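Local structure of probable aromatic acid decarboxylase (Escherichia coli, 1SBZ) at residues 28-33 / 57-62; 116-121 / 167-172. The protein probably acts as a flavin prenyltransferase, binding FMN and making the prenylated FMN cofactor used by a phenolic acid decarboxylase. All coordinates share one frame; numbering follows the deposited sequence.

Contact 1: residues 28-33 / 57-62; sequences NVETHL and LADFSH
One edge of the chain's parallel sheet is formed where His32 and Leu33 of strand 30-35 bridge to Phe60 and Ser61 of the short strand 60-62. The axes of 30-33 and 60-62 differ by 19°. Three backbone bonds fix the register: Phe60 N to Thr31 O, Leu33 N to Phe60 O at 2.9 Å and nearly straight at 178°, and His62 N to Leu33 O.

Just before the strand pairing begins, Asp59 binds Thr31 twice. Its OD2 accepts from Thr31 N at 3.1 Å through the anti lone pair, and its own backbone N donates to Thr31 OG1 at 3.2 Å. With chi1 at 55°, OG1 lies between the backbone N and the carbonyl carbon of Thr31, and there it also meets a water that donates to Asp59 OD2. The other carboxylate oxygen, OD1, forms a salt bridge with Arg24 of helix 13-24.

In this Rossmann-like alpha/beta fold, helices 37-46 and 51-55 carry the chain from strand 30-35 to strand 60-62. On the face bearing His32 and Phe60, their rings are nearly parallel but slid apart, with Phe60 CD1 over the rim of the imidazole, 3.4 Å from His32 CE1. Both ring nitrogens of His32 are engaged: NE2 donates to Glu30 OE2 at 2.6 Å, the oxygen tilted out of the imidazole plane, while ND1 and His62 NE2 are hydrogen-bonded at 3.1 Å. These two bonds restrict rotation of the imidazole. Glu30 crosses Phe60 obliquely, its CG at the ring edge and its OE2 3.5 Å from Phe60 CE1. On the other face, Leu33 CB packs against Ala58 CB, and Leu33 also touches Leu20 of helix 13-24.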
# COMPACT_ATOMS: atom_id res chain seq x y z
N ASN D 28 2.81 45.74 -6.39
CA ASN D 28 3.96 44.83 -6.31
C ASN D 28 3.71 43.46 -6.94
O ASN D 28 4.62 42.62 -7.00
CB ASN D 28 4.36 44.65 -4.84
CG ASN D 28 3.17 44.36 -3.93
OD1 ASN D 28 2.11 44.98 -4.08
ND2 ASN D 28 3.34 43.43 -2.99
N VAL D 29 2.49 43.23 -7.42
CA VAL D 29 2.06 41.92 -7.91
C VAL D 29 1.72 41.93 -9.40
O VAL D 29 0.82 42.65 -9.84
CB VAL D 29 0.87 41.37 -7.07
CG1 VAL D 29 0.38 40.03 -7.62
CG2 VAL D 29 1.27 41.22 -5.61
N GLU D 30 2.45 41.13 -10.15
CA GLU D 30 2.21 40.92 -11.57
C GLU D 30 1.40 39.63 -11.75
O GLU D 30 1.79 38.57 -11.26
CB GLU D 30 3.54 40.83 -12.31
CG GLU D 30 3.45 40.54 -13.80
CD GLU D 30 4.82 40.43 -14.42
OE1 GLU D 30 5.61 41.38 -14.30
OE2 GLU D 30 5.12 39.38 -15.04
N THR D 31 0.27 39.73 -12.44
CA THR D 31 -0.63 38.59 -12.58
C THR D 31 -0.63 38.04 -13.99
O THR D 31 -0.71 38.80 -14.96
CB THR D 31 -2.07 38.94 -12.12
OG1 THR D 31 -2.53 40.09 -12.84
CG2 THR D 31 -2.07 39.41 -10.67
N HIS D 32 -0.52 36.72 -14.10
CA HIS D 32 -0.64 36.04 -15.37
C HIS D 32 -1.87 35.15 -15.34
O HIS D 32 -1.92 34.14 -14.63
CB HIS D 32 0.62 35.23 -15.67
CG HIS D 32 1.86 36.06 -15.82
ND1 HIS D 32 2.48 36.25 -17.04
CD2 HIS D 32 2.59 36.75 -14.91
CE1 HIS D 32 3.54 37.02 -16.87
NE2 HIS D 32 3.63 37.34 -15.59
N LEU D 33 -2.89 35.54 -16.11
CA LEU D 33 -4.17 34.85 -16.11
C LEU D 33 -4.27 33.84 -17.25
O LEU D 33 -3.83 34.10 -18.36
CB LEU D 33 -5.32 35.86 -16.21
CG LEU D 33 -6.75 35.37 -16.47
CD1 LEU D 33 -7.26 34.49 -15.33
CD2 LEU D 33 -7.68 36.55 -16.69
N LEU D 57 -8.36 42.65 -16.16
CA LEU D 57 -8.00 42.72 -14.74
C LEU D 57 -6.56 42.25 -14.50
O LEU D 57 -5.98 42.54 -13.45
CB LEU D 57 -8.96 41.87 -13.91
CG LEU D 57 -10.13 42.45 -13.10
CD1 LEU D 57 -10.42 43.94 -13.35
CD2 LEU D 57 -11.38 41.60 -13.29
N ALA D 58 -6.00 41.53 -15.46
CA ALA D 58 -4.67 40.95 -15.32
C ALA D 58 -3.63 41.73 -16.12
O ALA D 58 -3.96 42.41 -17.09
CB ALA D 58 -4.68 39.49 -15.75
N ASP D 59 -2.38 41.62 -15.70
CA ASP D 59 -1.27 42.25 -16.40
C ASP D 59 -0.98 41.51 -17.69
O ASP D 59 -0.68 42.13 -18.71
CB ASP D 59 -0.02 42.26 -15.51
CG ASP D 59 -0.18 43.16 -14.31
OD1 ASP D 59 -0.47 44.37 -14.49
OD2 ASP D 59 -0.03 42.76 -13.13
N PHE D 60 -1.08 40.18 -17.64
CA PHE D 60 -0.95 39.34 -18.83
C PHE D 60 -2.06 38.31 -18.84
O PHE D 60 -2.52 37.88 -17.78
CB PHE D 60 0.40 38.61 -18.84
CG PHE D 60 1.59 39.53 -18.79
CD1 PHE D 60 2.07 39.99 -17.57
CD2 PHE D 60 2.24 39.91 -19.96
CE1 PHE D 60 3.18 40.84 -17.52
CE2 PHE D 60 3.35 40.75 -19.92
CZ PHE D 60 3.82 41.21 -18.70
N SER D 61 -2.48 37.91 -20.03
CA SER D 61 -3.47 36.86 -20.19
C SER D 61 -3.01 35.95 -21.31
O SER D 61 -2.67 36.41 -22.41
CB SER D 61 -4.84 37.48 -20.50
OG SER D 61 -5.83 36.49 -20.74
N HIS D 62 -2.98 34.65 -21.03
CA HIS D 62 -2.46 33.68 -21.99
C HIS D 62 -3.57 32.75 -22.48
O HIS D 62 -4.53 32.49 -21.77
CB HIS D 62 -1.33 32.87 -21.35
CG HIS D 62 -0.27 33.71 -20.71
ND1 HIS D 62 0.87 34.10 -21.38
CD2 HIS D 62 -0.18 34.24 -19.47
CE1 HIS D 62 1.62 34.84 -20.58
NE2 HIS D 62 1.01 34.94 -19.41
O HOH W 1 -2.73 42.61 -11.35

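Contact 2: residues 116-121 / 167-172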
# COMPACT_ATOMS: atom_id res chain seq x y z
N LYS D 116 4.77 27.35 -5.31
CA LYS D 116 3.53 27.09 -4.56
C LYS D 116 2.33 26.97 -5.49
O LYS D 116 2.07 27.86 -6.30
CB LYS D 116 3.30 28.17 -3.50
CG LYS D 116 1.97 28.01 -2.77
CD LYS D 116 2.13 28.23 -1.28
CE LYS D 116 1.14 27.36 -0.51
NZ LYS D 116 1.14 25.93 -1.00
N LEU D 117 1.61 25.85 -5.38
CA LEU D 117 0.34 25.69 -6.08
C LEU D 117 -0.84 25.71 -5.09
O LEU D 117 -0.86 24.93 -4.13
CB LEU D 117 0.34 24.39 -6.90
CG LEU D 117 -0.88 24.10 -7.80
CD1 LEU D 117 -1.10 25.21 -8.81
CD2 LEU D 117 -0.73 22.77 -8.51
N VAL D 118 -1.79 26.62 -5.32
CA VAL D 118 -2.97 26.74 -4.47
C VAL D 118 -4.21 26.47 -5.31
O VAL D 118 -4.48 27.18 -6.27
CB VAL D 118 -3.07 28.14 -3.80
CG1 VAL D 118 -4.36 28.26 -2.97
CG2 VAL D 118 -1.86 28.42 -2.94
N LEU D 119 -4.96 25.43 -4.95
CA LEU D 119 -6.17 25.09 -5.68
C LEU D 119 -7.40 25.49 -4.89
O LEU D 119 -7.41 25.39 -3.67
CB LEU D 119 -6.20 23.58 -5.94
CG LEU D 119 -5.64 22.96 -7.22
CD1 LEU D 119 -4.66 23.84 -8.01
CD2 LEU D 119 -5.07 21.56 -6.95
N VAL D 120 -8.43 25.94 -5.59
CA VAL D 120 -9.70 26.28 -4.97
C VAL D 120 -10.73 25.31 -5.55
O VAL D 120 -11.51 25.67 -6.44
CB VAL D 120 -10.07 27.79 -5.21
CG1 VAL D 120 -11.44 28.14 -4.63
CG2 VAL D 120 -9.00 28.72 -4.62
N PRO D 121 -10.72 24.06 -5.08
CA PRO D 121 -11.55 23.03 -5.68
C PRO D 121 -13.01 23.26 -5.34
O PRO D 121 -13.32 23.54 -4.17
CB PRO D 121 -11.04 21.75 -5.01
CG PRO D 121 -10.58 22.20 -3.67
CD PRO D 121 -9.95 23.54 -3.93
N ALA D 167 -9.78 36.37 0.72
CA ALA D 167 -8.81 36.71 1.77
C ALA D 167 -8.03 35.49 2.28
O ALA D 167 -6.81 35.56 2.48
CB ALA D 167 -9.49 37.42 2.93
N ARG D 168 -8.74 34.38 2.48
CA ARG D 168 -8.14 33.16 3.02
C ARG D 168 -7.30 32.42 1.99
O ARG D 168 -6.35 31.71 2.35
CB ARG D 168 -9.23 32.25 3.60
CG ARG D 168 -10.08 32.89 4.72
CD ARG D 168 -9.68 32.54 6.17
NE ARG D 168 -8.23 32.42 6.30
CZ ARG D 168 -7.58 31.33 6.71
NH1 ARG D 168 -8.23 30.24 7.09
NH2 ARG D 168 -6.26 31.37 6.76
N VAL D 169 -7.64 32.59 0.71
CA VAL D 169 -6.79 32.11 -0.39
C VAL D 169 -5.49 32.93 -0.44
O VAL D 169 -4.40 32.36 -0.48
CB VAL D 169 -7.53 32.15 -1.77
CG1 VAL D 169 -6.60 31.76 -2.91
CG2 VAL D 169 -8.74 31.21 -1.75
N LEU D 170 -5.62 34.26 -0.40
CA LEU D 170 -4.47 35.18 -0.39
C LEU D 170 -3.50 34.96 0.77
O LEU D 170 -2.29 35.12 0.59
CB LEU D 170 -4.95 36.63 -0.37
CG LEU D 170 -5.08 37.42 -1.69
CD1 LEU D 170 -5.21 36.52 -2.91
CD2 LEU D 170 -6.24 38.39 -1.59
N ASP D 171 -4.02 34.60 1.94
CA ASP D 171 -3.20 34.22 3.10
C ASP D 171 -2.10 33.22 2.73
O ASP D 171 -1.02 33.23 3.31
CB ASP D 171 -4.07 33.61 4.21
CG ASP D 171 -4.75 34.67 5.07
OD1 ASP D 171 -4.41 35.87 4.93
OD2 ASP D 171 -5.62 34.38 5.92
N GLN D 172 -2.39 32.37 1.74
CA GLN D 172 -1.44 31.36 1.26
C GLN D 172 -0.17 31.96 0.67
O GLN D 172 0.87 31.30 0.62
CB GLN D 172 -2.12 30.44 0.24
CG GLN D 172 -3.13 29.50 0.85
CD GLN D 172 -2.49 28.49 1.78
OE1 GLN D 172 -1.43 27.94 1.47
NE2 GLN D 172 -3.12 28.26 2.92
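Val169 lays its two methyl groups against two valines of strand 116-121: its CG2 meets Val120 CG2 at 3.8 Å, the side chains crossing at about a right angle, and its CG1 lies 4.2 Å from Val118 CG1. Val169 CG1 is anti to the backbone N (chi1 175°), which aims it at Val118. Three residues on, Gln172 CB packs 3.8 Å from Val118 CG2. The bend of Gln172 at chi2 (-66°) places CD on the Lys116 side. Gln172 OE1 lies 3.3 Å from Lys116 CE.

Here the C-terminal part of helix 158-170 covers one face of the central parallel sheet, with Ile82 of strand 80-86 also touching Val169. The segment 167-172 also borders a second subunit: Arg168 grips Asp171 OD2 side-on through NE and NH2, and its NH2 forms a salt bridge with Glu113 of that subunit. Asp171 OD2 also bridges to Arg182.

No hydrogen bond joins the two segments. Lys116 NZ stays 4.1 Å from Gln172 OE1, so the approach is made by the methylene CE, and the contact is mainly apolar, with one close methylene-to-oxygen approach at its Lys116 end.

Overall arrangement
Both contacts belong to one parallel sheet, with strand order 60-62, 30-35, 2-7, 80-86, 116-121, 143-144. Contact 1 pairs the two strands at one end; contact 2 places a helix on the strand next to the other end. Their centres lie 16 Å apart and their nearest atoms about 8 Å, so they do not touch, and contact 1 closes along the chain before contact 2 opens. Neither forms the FMN pocket itself: the Leu33 side chain is about 12 Å from the bound flavin and the Val120 side chain about 10 Å. Each strand nevertheless leads toward a pocket residue, 30-35 to Ser36 and 116-121 to Arg122.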